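Local coordinates for protein OBCA, Oxalate Biosynthetic Component A (PDB 4NNB) that pairs an N-terminal domain with a TIM-barrel-type domain and holds a magnesium ion and an oxaloacetate ion in its pocket, at residues A[130-133]-A[134-138]; A[206-209]-A[210-214]; A[349-352]-A[353-356]; A[469-473]-A[474-478]. All coordinates share one frame; numbering follows the deposited sequence.

Contact 1 of 4, residues A[130-133]-A[134-138]; sequences RIVL and QLTTY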
loop_
_atom_site.group_PDB
_atom_site.type_symbol
_atom_site.label_atom_id
_atom_site.label_comp_id
_atom_site.label_asym_id
_atom_site.label_seq_id
_atom_site.Cartn_x
_atom_site.Cartn_y
_atom_site.Cartn_z
ATOM N N ARG A 130 -2.659 18.281 4.641
ATOM C CA ARG A 130 -4.014 17.744 4.612
ATOM C C ARG A 130 -4.704 18.046 3.291
ATOM O O ARG A 130 -5.342 17.169 2.699
ATOM C CB ARG A 130 -4.857 18.338 5.747
ATOM C CG ARG A 130 -4.890 17.516 7.024
ATOM C CD ARG A 130 -5.698 18.242 8.101
ATOM N NE ARG A 130 -7.120 17.902 8.072
ATOM C CZ ARG A 130 -8.045 18.496 8.821
ATOM N NH1 ARG A 130 -7.699 19.474 9.651
ATOM N NH2 ARG A 130 -9.317 18.116 8.741
ATOM N N ILE A 131 -4.593 19.295 2.844
ATOM C CA ILE A 131 -5.236 19.722 1.605
ATOM C C ILE A 131 -4.577 19.046 0.408
ATOM O O ILE A 131 -5.266 18.513 -0.473
ATOM C CB ILE A 131 -5.172 21.252 1.429
ATOM C CG1 ILE A 131 -5.948 21.937 2.556
ATOM C CG2 ILE A 131 -5.748 21.657 0.090
ATOM C CD1 ILE A 131 -5.777 23.434 2.599
ATOM N N VAL A 132 -3.246 19.081 0.370
ATOM C CA VAL A 132 -2.515 18.461 -0.726
ATOM C C VAL A 132 -2.827 16.951 -0.830
ATOM O O VAL A 132 -3.085 16.444 -1.920
ATOM C CB VAL A 132 -0.992 18.730 -0.641
ATOM C CG1 VAL A 132 -0.254 17.930 -1.705
ATOM C CG2 VAL A 132 -0.697 20.222 -0.839
ATOM N N LEU A 133 -2.835 16.252 0.299
ATOM C CA LEU A 133 -3.149 14.824 0.286
ATOM C C LEU A 133 -4.594 14.573 -0.160
ATOM O O LEU A 133 -4.863 13.655 -0.934
ATOM C CB LEU A 133 -2.858 14.185 1.654
ATOM C CG LEU A 133 -1.358 14.103 1.981
ATOM C CD1 LEU A 133 -1.135 13.909 3.481
ATOM C CD2 LEU A 133 -0.638 12.989 1.173
ATOM N N GLN A 134 -5.524 15.400 0.301
ATOM C CA GLN A 134 -6.911 15.205 -0.096
ATOM C C GLN A 134 -7.103 15.417 -1.600
ATOM O O GLN A 134 -7.725 14.595 -2.276
ATOM C CB GLN A 134 -7.849 16.121 0.685
ATOM C CG GLN A 134 -9.309 15.799 0.412
ATOM C CD GLN A 134 -9.672 14.390 0.828
ATOM O OE1 GLN A 134 -9.736 14.081 2.021
ATOM N NE2 GLN A 134 -9.896 13.520 -0.152
ATOM N N LEU A 135 -6.572 16.517 -2.118
ATOM C CA LEU A 135 -6.748 16.838 -3.531
ATOM C C LEU A 135 -5.969 15.899 -4.458
ATOM O O LEU A 135 -6.449 15.558 -5.535
ATOM C CB LEU A 135 -6.405 18.309 -3.808
ATOM C CG LEU A 135 -7.380 19.346 -3.218
ATOM C CD1 LEU A 135 -7.017 20.760 -3.660
ATOM C CD2 LEU A 135 -8.819 19.033 -3.589
ATOM N N THR A 136 -4.774 15.477 -4.053
ATOM C CA THR A 136 -4.043 14.505 -4.873
ATOM C C THR A 136 -4.670 13.108 -4.798
ATOM O O THR A 136 -4.481 12.305 -5.713
ATOM C CB THR A 136 -2.514 14.450 -4.590
ATOM O OG1 THR A 136 -2.274 14.163 -3.206
ATOM C CG2 THR A 136 -1.840 15.772 -4.970
ATOM N N THR A 137 -5.414 12.829 -3.724
ATOM C CA THR A 137 -6.230 11.613 -3.642
ATOM C C THR A 137 -7.341 11.700 -4.684
ATOM O O THR A 137 -7.755 10.693 -5.256
ATOM C CB THR A 137 -6.859 11.428 -2.237
ATOM O OG1 THR A 137 -5.821 11.278 -1.262
ATOM C CG2 THR A 137 -7.765 10.194 -2.181
ATOM N N TYR A 138 -7.808 12.922 -4.935
ATOM C CA TYR A 138 -8.850 13.163 -5.921
ATOM C C TYR A 138 -8.285 13.325 -7.342
ATOM O O TYR A 138 -9.008 13.717 -8.255
ATOM C CB TYR A 138 -9.650 14.413 -5.542
ATOM C CG TYR A 138 -10.607 14.252 -4.379
ATOM C CD1 TYR A 138 -10.987 13.000 -3.906
ATOM C CD2 TYR A 138 -11.134 15.376 -3.749
ATOM C CE1 TYR A 138 -11.878 12.884 -2.840
ATOM C CE2 TYR A 138 -12.002 15.272 -2.702
ATOM C CZ TYR A 138 -12.381 14.039 -2.251
ATOM O OH TYR A 138 -13.259 13.974 -1.199
#

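Contact 2 of 4, residues A[206-209]-A[210-214]; sequences EAIT and EETIR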
loop_
_atom_site.group_PDB
_atom_site.type_symbol
_atom_site.label_atom_id
_atom_site.label_comp_id
_atom_site.label_asym_id
_atom_site.label_seq_id
_atom_site.Cartn_x
_atom_site.Cartn_y
_atom_site.Cartn_z
ATOM N N GLU A 206 -5.248 -5.859 -16.338
ATOM C CA GLU A 206 -4.655 -4.901 -17.277
ATOM C C GLU A 206 -3.837 -3.845 -16.551
ATOM O O GLU A 206 -2.697 -3.563 -16.918
ATOM C CB GLU A 206 -5.744 -4.205 -18.098
ATOM C CG GLU A 206 -5.329 -3.893 -19.527
ATOM C CD GLU A 206 -5.475 -5.091 -20.444
ATOM O OE1 GLU A 206 -6.232 -6.026 -20.093
ATOM O OE2 GLU A 206 -4.834 -5.102 -21.513
ATOM N N ALA A 207 -4.432 -3.267 -15.518
ATOM C CA ALA A 207 -3.776 -2.222 -14.737
ATOM C C ALA A 207 -2.586 -2.780 -13.949
ATOM O O ALA A 207 -1.532 -2.142 -13.862
ATOM C CB ALA A 207 -4.791 -1.545 -13.805
ATOM N N ILE A 208 -2.758 -3.970 -13.372
ATOM C CA ILE A 208 -1.672 -4.607 -12.635
ATOM C C ILE A 208 -0.488 -4.885 -13.557
ATOM O O ILE A 208 0.669 -4.635 -13.197
ATOM C CB ILE A 208 -2.165 -5.897 -11.928
ATOM C CG1 ILE A 208 -3.037 -5.519 -10.731
ATOM C CG2 ILE A 208 -0.995 -6.792 -11.505
ATOM C CD1 ILE A 208 -3.781 -6.712 -10.084
ATOM N N THR A 209 -0.777 -5.389 -14.754
ATOM C CA THR A 209 0.272 -5.625 -15.742
ATOM C C THR A 209 1.013 -4.330 -16.074
ATOM O O THR A 209 2.244 -4.294 -16.078
ATOM C CB THR A 209 -0.299 -6.232 -17.047
ATOM O OG1 THR A 209 -0.855 -7.521 -16.768
ATOM C CG2 THR A 209 0.793 -6.387 -18.095
ATOM N N GLU A 210 0.265 -3.269 -16.342
ATOM C CA GLU A 210 0.882 -2.009 -16.763
ATOM C C GLU A 210 1.762 -1.429 -15.658
ATOM O O GLU A 210 2.881 -0.985 -15.921
ATOM C CB GLU A 210 -0.183 -1.000 -17.209
ATOM C CG GLU A 210 0.374 0.367 -17.608
ATOM C CD GLU A 210 1.274 0.290 -18.834
ATOM O OE1 GLU A 210 1.106 -0.653 -19.637
ATOM O OE2 GLU A 210 2.146 1.177 -18.996
ATOM N N GLU A 211 1.286 -1.485 -14.415
ATOM C CA GLU A 211 2.065 -0.964 -13.285
ATOM C C GLU A 211 3.304 -1.806 -13.011
ATOM O O GLU A 211 4.376 -1.268 -12.702
ATOM C CB GLU A 211 1.192 -0.830 -12.020
ATOM C CG GLU A 211 1.936 -0.279 -10.818
ATOM C CD GLU A 211 2.411 1.167 -11.027
ATOM O OE1 GLU A 211 1.632 1.988 -11.555
ATOM O OE2 GLU A 211 3.560 1.476 -10.659
ATOM N N THR A 212 3.165 -3.127 -13.139
ATOM C CA THR A 212 4.304 -4.033 -12.990
ATOM C C THR A 212 5.419 -3.672 -13.976
ATOM O O THR A 212 6.590 -3.547 -13.605
ATOM C CB THR A 212 3.871 -5.514 -13.224
ATOM O OG1 THR A 212 2.941 -5.896 -12.199
ATOM C CG2 THR A 212 5.065 -6.446 -13.183
ATOM N N ILE A 213 5.052 -3.527 -15.239
ATOM C CA ILE A 213 6.023 -3.173 -16.271
ATOM C C ILE A 213 6.640 -1.789 -16.045
ATOM O O ILE A 213 7.863 -1.636 -16.117
ATOM C CB ILE A 213 5.387 -3.280 -17.656
ATOM C CG1 ILE A 213 5.195 -4.758 -17.989
ATOM C CG2 ILE A 213 6.289 -2.626 -18.715
ATOM C CD1 ILE A 213 4.047 -5.003 -18.879
ATOM N N ARG A 214 5.810 -0.794 -15.749
ATOM C CA ARG A 214 6.341 0.528 -15.422
ATOM C C ARG A 214 7.265 0.502 -14.213
ATOM O O ARG A 214 8.304 1.156 -14.217
ATOM C CB ARG A 214 5.215 1.539 -15.193
ATOM C CG ARG A 214 4.363 1.781 -16.421
ATOM C CD ARG A 214 3.956 3.228 -16.481
ATOM N NE ARG A 214 5.118 4.106 -16.368
ATOM C CZ ARG A 214 5.043 5.412 -16.149
ATOM N NH1 ARG A 214 6.149 6.132 -16.046
ATOM N NH2 ARG A 214 3.861 5.997 -16.022
#

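Contact 3 of 4, residues A[349-352]-A[353-356]; sequences VFNH and AIVD. With OAA (oxaloacetate ion), chain C.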
loop_
_atom_site.group_PDB
_atom_site.type_symbol
_atom_site.label_atom_id
_atom_site.label_comp_id
_atom_site.label_asym_id
_atom_site.label_seq_id
_atom_site.Cartn_x
_atom_site.Cartn_y
_atom_site.Cartn_z
ATOM N N VAL A 349 8.867 -11.764 7.033
ATOM C CA VAL A 349 9.159 -11.722 8.463
ATOM C C VAL A 349 8.280 -10.674 9.168
ATOM O O VAL A 349 8.676 -9.511 9.349
ATOM C CB VAL A 349 10.648 -11.458 8.731
ATOM C CG1 VAL A 349 10.942 -11.602 10.222
ATOM C CG2 VAL A 349 11.524 -12.427 7.932
ATOM N N PHE A 350 7.084 -11.093 9.559
ATOM C CA PHE A 350 6.127 -10.197 10.210
ATOM C C PHE A 350 6.425 -10.007 11.696
ATOM O O PHE A 350 6.068 -8.983 12.276
ATOM C CB PHE A 350 4.696 -10.749 10.086
ATOM C CG PHE A 350 4.049 -10.506 8.741
ATOM C CD1 PHE A 350 3.993 -11.518 7.781
ATOM C CD2 PHE A 350 3.482 -9.267 8.446
ATOM C CE1 PHE A 350 3.379 -11.299 6.543
ATOM C CE2 PHE A 350 2.872 -9.031 7.213
ATOM C CZ PHE A 350 2.815 -10.036 6.259
ATOM N N ASN A 351 7.047 -11.003 12.324
ATOM C CA ASN A 351 7.114 -11.036 13.790
ATOM C C ASN A 351 8.254 -11.911 14.288
ATOM O O ASN A 351 8.884 -12.616 13.497
ATOM C CB ASN A 351 5.763 -11.494 14.372
ATOM C CG ASN A 351 5.300 -12.839 13.803
ATOM O OD1 ASN A 351 6.105 -13.738 13.577
ATOM N ND2 ASN A 351 4.005 -12.964 13.552
ATOM N N HIS A 352 8.519 -11.884 15.592
ATOM C CA HIS A 352 9.617 -12.679 16.137
ATOM C C HIS A 352 9.339 -14.183 16.067
ATOM O O HIS A 352 10.264 -14.984 15.913
ATOM C CB HIS A 352 9.966 -12.251 17.570
ATOM C CG HIS A 352 10.645 -10.920 17.642
ATOM N ND1 HIS A 352 11.964 -10.740 17.277
ATOM C CD2 HIS A 352 10.183 -9.698 18.006
ATOM C CE1 HIS A 352 12.290 -9.467 17.429
ATOM N NE2 HIS A 352 11.226 -8.812 17.862
ATOM N N ALA A 353 8.074 -14.563 16.184
ATOM C CA ALA A 353 7.707 -15.970 16.044
ATOM C C ALA A 353 8.211 -16.503 14.703
ATOM O O ALA A 353 8.755 -17.611 14.626
ATOM C CB ALA A 353 6.203 -16.141 16.157
ATOM N N ILE A 354 8.061 -15.700 13.649
ATOM C CA ILE A 354 8.557 -16.116 12.332
ATOM C C ILE A 354 10.074 -16.288 12.317
ATOM O O ILE A 354 10.588 -17.266 11.752
ATOM C CB ILE A 354 8.043 -15.195 11.201
ATOM C CG1 ILE A 354 6.597 -15.581 10.873
ATOM C CG2 ILE A 354 8.927 -15.292 9.957
ATOM C CD1 ILE A 354 5.790 -14.518 10.119
ATOM N N VAL A 355 10.795 -15.366 12.948
ATOM C CA VAL A 355 12.252 -15.505 13.056
ATOM C C VAL A 355 12.642 -16.804 13.788
ATOM O O VAL A 355 13.483 -17.574 13.303
ATOM C CB VAL A 355 12.903 -14.301 13.769
ATOM C CG1 VAL A 355 14.434 -14.464 13.779
ATOM C CG2 VAL A 355 12.512 -12.987 13.076
ATOM N N ASP A 356 12.021 -17.040 14.940
ATOM C CA ASP A 356 12.260 -18.263 15.705
ATOM C C ASP A 356 12.000 -19.509 14.872
ATOM O O ASP A 356 12.806 -20.435 14.845
ATOM C CB ASP A 356 11.351 -18.306 16.925
ATOM C CG ASP A 356 11.677 -17.236 17.937
ATOM O OD1 ASP A 356 12.787 -16.668 17.882
ATOM O OD2 ASP A 356 10.814 -16.970 18.795
HETATM O O1 OAA C . 2.387 -12.678 1.978
HETATM O O2 OAA C . 1.923 -10.866 0.692
HETATM O O4 OAA C . -0.406 -7.887 4.318
HETATM O O5 OAA C . -0.858 -10.116 4.655
HETATM O O3 OAA C . 0.664 -8.748 1.823
HETATM C C1 OAA C . 1.946 -11.451 1.859
HETATM C C2 OAA C . 1.469 -10.735 3.103
HETATM C C3 OAA C . 0.618 -9.505 2.878
HETATM C C4 OAA C . -0.273 -9.151 4.003
#

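Contact 4 of 4, residues A[469-473]-A[474-478]; sequences GIRVG and LEDGL. With MG (magnesium ion), chain B; OAA (oxaloacetate ion), chain C.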
loop_
_atom_site.group_PDB
_atom_site.type_symbol
_atom_site.label_atom_id
_atom_site.label_comp_id
_atom_site.label_asym_id
_atom_site.label_seq_id
_atom_site.Cartn_x
_atom_site.Cartn_y
_atom_site.Cartn_z
ATOM N N GLY A 469 18.210 -5.459 -0.036
ATOM C CA GLY A 469 17.100 -4.964 -0.825
ATOM C C GLY A 469 16.193 -4.035 -0.068
ATOM O O GLY A 469 16.211 -3.999 1.161
ATOM N N ILE A 470 15.392 -3.278 -0.816
ATOM C CA ILE A 470 14.390 -2.389 -0.249
ATOM C C ILE A 470 13.115 -2.531 -1.073
ATOM O O ILE A 470 13.169 -2.605 -2.304
ATOM C CB ILE A 470 14.857 -0.910 -0.292
ATOM C CG1 ILE A 470 16.009 -0.680 0.679
ATOM C CG2 ILE A 470 13.710 0.058 0.069
ATOM C CD1 ILE A 470 16.650 0.703 0.512
ATOM N N ARG A 471 11.973 -2.570 -0.392
ATOM C CA ARG A 471 10.683 -2.690 -1.054
ATOM C C ARG A 471 9.889 -1.404 -0.871
ATOM O O ARG A 471 9.889 -0.806 0.219
ATOM C CB ARG A 471 9.895 -3.895 -0.484
ATOM C CG ARG A 471 8.374 -3.808 -0.641
ATOM C CD ARG A 471 7.671 -5.161 -0.340
ATOM N NE ARG A 471 6.366 -4.942 0.271
ATOM C CZ ARG A 471 5.539 -5.907 0.679
ATOM N NH1 ARG A 471 5.861 -7.192 0.537
ATOM N NH2 ARG A 471 4.393 -5.573 1.246
ATOM N N VAL A 472 9.225 -0.969 -1.940
ATOM C CA VAL A 472 8.291 0.159 -1.859
ATOM C C VAL A 472 7.093 -0.183 -2.733
ATOM O O VAL A 472 7.150 -1.128 -3.519
ATOM C CB VAL A 472 8.921 1.469 -2.382
ATOM C CG1 VAL A 472 9.987 1.970 -1.422
ATOM C CG2 VAL A 472 9.502 1.252 -3.779
ATOM N N GLY A 473 6.012 0.575 -2.592
ATOM C CA GLY A 473 4.864 0.418 -3.470
ATOM C C GLY A 473 3.580 0.800 -2.761
ATOM O O GLY A 473 3.579 0.927 -1.535
ATOM N N LEU A 474 2.486 0.951 -3.511
ATOM C CA LEU A 474 1.193 1.324 -2.914
ATOM C C LEU A 474 0.709 0.359 -1.815
ATOM O O LEU A 474 -0.014 0.764 -0.893
ATOM C CB LEU A 474 0.126 1.497 -3.999
ATOM C CG LEU A 474 0.382 2.606 -5.031
ATOM C CD1 LEU A 474 -0.894 2.904 -5.848
ATOM C CD2 LEU A 474 0.891 3.869 -4.340
ATOM N N GLU A 475 1.114 -0.906 -1.899
ATOM C CA GLU A 475 0.860 -1.855 -0.807
ATOM C C GLU A 475 1.302 -1.331 0.558
ATOM O O GLU A 475 0.595 -1.502 1.558
ATOM C CB GLU A 475 1.558 -3.195 -1.095
ATOM C CG GLU A 475 1.495 -4.190 0.073
ATOM C CD GLU A 475 1.783 -5.618 -0.370
ATOM O OE1 GLU A 475 1.694 -6.544 0.468
ATOM O OE2 GLU A 475 2.119 -5.808 -1.557
ATOM N N ASP A 476 2.465 -0.687 0.607
ATOM C CA ASP A 476 3.051 -0.258 1.885
ATOM C C ASP A 476 2.794 1.205 2.265
ATOM O O ASP A 476 2.699 1.532 3.448
ATOM C CB ASP A 476 4.557 -0.530 1.880
ATOM C CG ASP A 476 4.868 -1.985 1.619
ATOM O OD1 ASP A 476 5.848 -2.286 0.898
ATOM O OD2 ASP A 476 4.102 -2.828 2.114
ATOM N N GLY A 477 2.695 2.076 1.263
ATOM C CA GLY A 477 2.387 3.480 1.495
ATOM C C GLY A 477 1.917 4.140 0.214
ATOM O O GLY A 477 2.360 3.766 -0.872
ATOM N N LEU A 478 1.039 5.136 0.335
ATOM C CA LEU A 478 0.408 5.750 -0.838
ATOM C C LEU A 478 1.061 7.068 -1.260
ATOM O O LEU A 478 0.665 7.669 -2.265
ATOM C CB LEU A 478 -1.080 5.977 -0.569
ATOM C CG LEU A 478 -1.886 4.701 -0.289
ATOM C CD1 LEU A 478 -3.370 5.016 -0.026
ATOM C CD2 LEU A 478 -1.718 3.725 -1.455
HETATM MG MG MG B . 1.738 -8.714 0.241
HETATM O O1 OAA C . 2.387 -12.678 1.978
HETATM O O2 OAA C . 1.923 -10.866 0.692
HETATM O O4 OAA C . -0.406 -7.887 4.318
HETATM O O5 OAA C . -0.858 -10.116 4.655
HETATM O O3 OAA C . 0.664 -8.748 1.823
HETATM C C1 OAA C . 1.946 -11.451 1.859
HETATM C C2 OAA C . 1.469 -10.735 3.103
HETATM C C3 OAA C . 0.618 -9.505 2.878
HETATM C C4 OAA C . -0.273 -9.151 4.003
HETATM O O HOH W 1 3.388 -8.345 1.742
#

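Contact 1 of 4, residues A[130-133]-A[134-138]
Val132 and Leu133 offer their carbonyl oxygens to Thr136 and Thr137, one turn further along the last part of helix 125-137 of the N-terminal domain. Each oxygen takes two hydrogen bonds from the same threonine. Val132 O accepts from Thr136 N and, at 2.7 Å, from Thr136 OG1. Leu133 O accepts from Thr137 N and, at 2.6 Å, from Thr137 OG1. In both pairs the hydroxyl and the amide come from opposite faces of the carbonyl plane, each tilted out of it, so they do not compete for one spot. The two threonines reach this result differently. Thr136 OG1 lies between its backbone N and carbonyl carbon (chi1 57°), while Thr137 OG1 points away from its own carbonyl carbon (chi1 -62°). Gln134 N and Leu135 N add regular helix bonds to Arg130 O and Ile131 O. Ile131 and Leu135, both buried, lie side by side, with CG2 of Ile131 4.1 Å from CD1 of Leu135. Gln134 bends at CG and carries its NE2 3.2 Å above the plane of the Tyr138 ring, near the rim. That NE2 also bonds to Ala193 O. Both threonine hydroxyls have a second partner in Lys491: its backbone N reaches Thr136 OG1, and its NZ reaches Thr137 OG1. Tyr138 is the first residue to leave helical geometry. The buried hydroxyls thus give a proton inward to the helix and accept one from Lys491, which ties this helix end to strand 489-491, from much later in the chain, by polar bonds as well as by apolar contacts.

Contact 2 of 4, residues A[206-209]-A[210-214]
Residues 206-209 and 210-214 form one run of regular alpha helix, in which Glu210, Glu211, Thr212 and Ile213 donate their backbone N-H groups to the carbonyls of Glu206, Ala207, Ile208 and Thr209. The Ile213 N to Thr209 O bond is 3.0 Å long. Helix 205-217 leads into strand 222-229, a strand of the TIM-barrel-type fold, and packs against that strand and helix 255-268. The inner face is made by Ile208, Thr209, Thr212 and Ile213. Thr209 and Ile213 run alongside each other, pointing the same way. Their methyls meet closely, Thr209 CG2 to Ile213 CD1 being 3.6 Å. Thr209 presents CG2 here because that methyl is anti to its backbone N. Its hydroxyl turns the other way (chi1 -64°) and bonds to Pro205 O, one turn back. Ile208 and Thr212 cross at a slant and both touch Leu225 of the strand. Glu210 and Glu211 both bend at CG, and their carboxylates lead away from the preceding turn. Glu210 makes a salt bridge with Arg268, and Glu211 accepts from Trp496 N. Ile208 O takes two bonds from Thr212, whose N and OG1 approach from opposite faces. The hydroxyl bond is 2.8 Å, with Thr212 OG1 lying 38° above the plane of the Ile208 carbonyl.

Contact 3 of 4, residues A[349-352]-A[353-356]
At Asn351 the chain turns from the end of strand 344-349 into helix 352-359, with a bond from Asp356 N to His352 O at 2.9 Å in its first turn. Asn351 is the N-cap. Its OD1 accepts from Ile354 N at 2.8 Å, and the donor N lies almost in line with the amide C=O (168°). The torsion chi1 of 55° sets CG between the backbone N and carbonyl carbon, which swings OD1 back over the first turn. The other end of the amide is fixed too, since ND2 bonds to Ala315 O. Ile354 N and Val355 N make weak bonds to Asn351 O. The Ile354 side chain crosses that of Asn351 at about a right angle, and its CG1 lies 3.3 Å from Asn351 OD1. Strand end, cap and helix make up a beta-alpha unit of the TIM-barrel-type domain, with the ligand pocket beside the strand end. Apolar contacts fasten the turn. Val349 CG1 meets Val355 CG2 at 3.5 Å, the two valines slanting across each other. Ile354 CD1 sits 3.9 Å from Phe350 CB, near the plane of the phenyl ring. Phe350 points its ring away from the helix to the oxaloacetate ion, and its edge does the touching: CZ of Phe350 comes within 3.5 Å of C2 of the ion, which lies in the ring plane. Asp356 forms a salt bridge with Arg436 of helix 416-440.

Contact 4 of 4, residues A[469-473]-A[474-478]
Arg471 leaves its strand with CG roughly anti to the backbone N (chi1 156°) and bends at CD, while Glu475 stays extended from CA to its carboxylate (chi1 173°). These torsions bring the carboxylates of Glu475 and Asp476 together at the guanidinium, and Glu475 reaches on to the magnesium ion. Strand 469-472 belongs to the TIM-barrel-type sheet, between strands 444-449 and 5-10, and the turn after it carries this metal ligand. Asp476 is gripped side-on. Arg471 NE bonds to Asp476 OD1 at 2.8 Å, and Arg471 NH2 bonds to Asp476 OD2 at 2.9 Å. Each oxygen uses its syn lone pair, and the two flat groups are nearly coplanar, 9° apart. Glu475 meets the guanidinium differently. Its OE1 lies 3.0 Å from Arg471 NH2. Its OE2 stands over one face, 3.6 Å from Arg471 NH2, a long salt bridge of charges alone. Gly473 leaves the strand extended; its backbone angles would press a CB against Val472 O, which calls for glycine. Residues 474-476 then make a helical turn, closed by Gly473 O, which accepts from Asp476 N and Gly477 N. Glu475 OE1 binds magnesium at 2.2 Å. Oxaloacetate O2 and O3, a water, His224 and His226 complete the six ligands. The same water accepts from Arg471 NH1 at 3.0 Å. Arg471 is therefore a second-shell residue. Asp476 fixes the orientation and rotation of its guanidinium, which probably helps to position the Glu475 carboxylate and the metal-bound water and to balance the negative charge there.

How the contacts relate
The four contacts follow one another along the chain, and none touches another. Contact 1 lies in the N-terminal domain. Strands 222-229, 344-349 and 469-472 belong to one barrel sheet, and the other contacts are built around them. Contact 2 is in the helix leading into the first, and contact 3 is the exit from the second. Contact 4 spans strand 469-472 and the turn after it, its centre about 6 Å from that of the chain. That centre is about 15 Å from the centre of contact 2. The centres of contacts 1 and 3 are about 36 Å apart, on opposite sides of the chain's centre. Contacts 3 and 4 both reach the oxaloacetate ion, so distant parts of the sequence build one pocket.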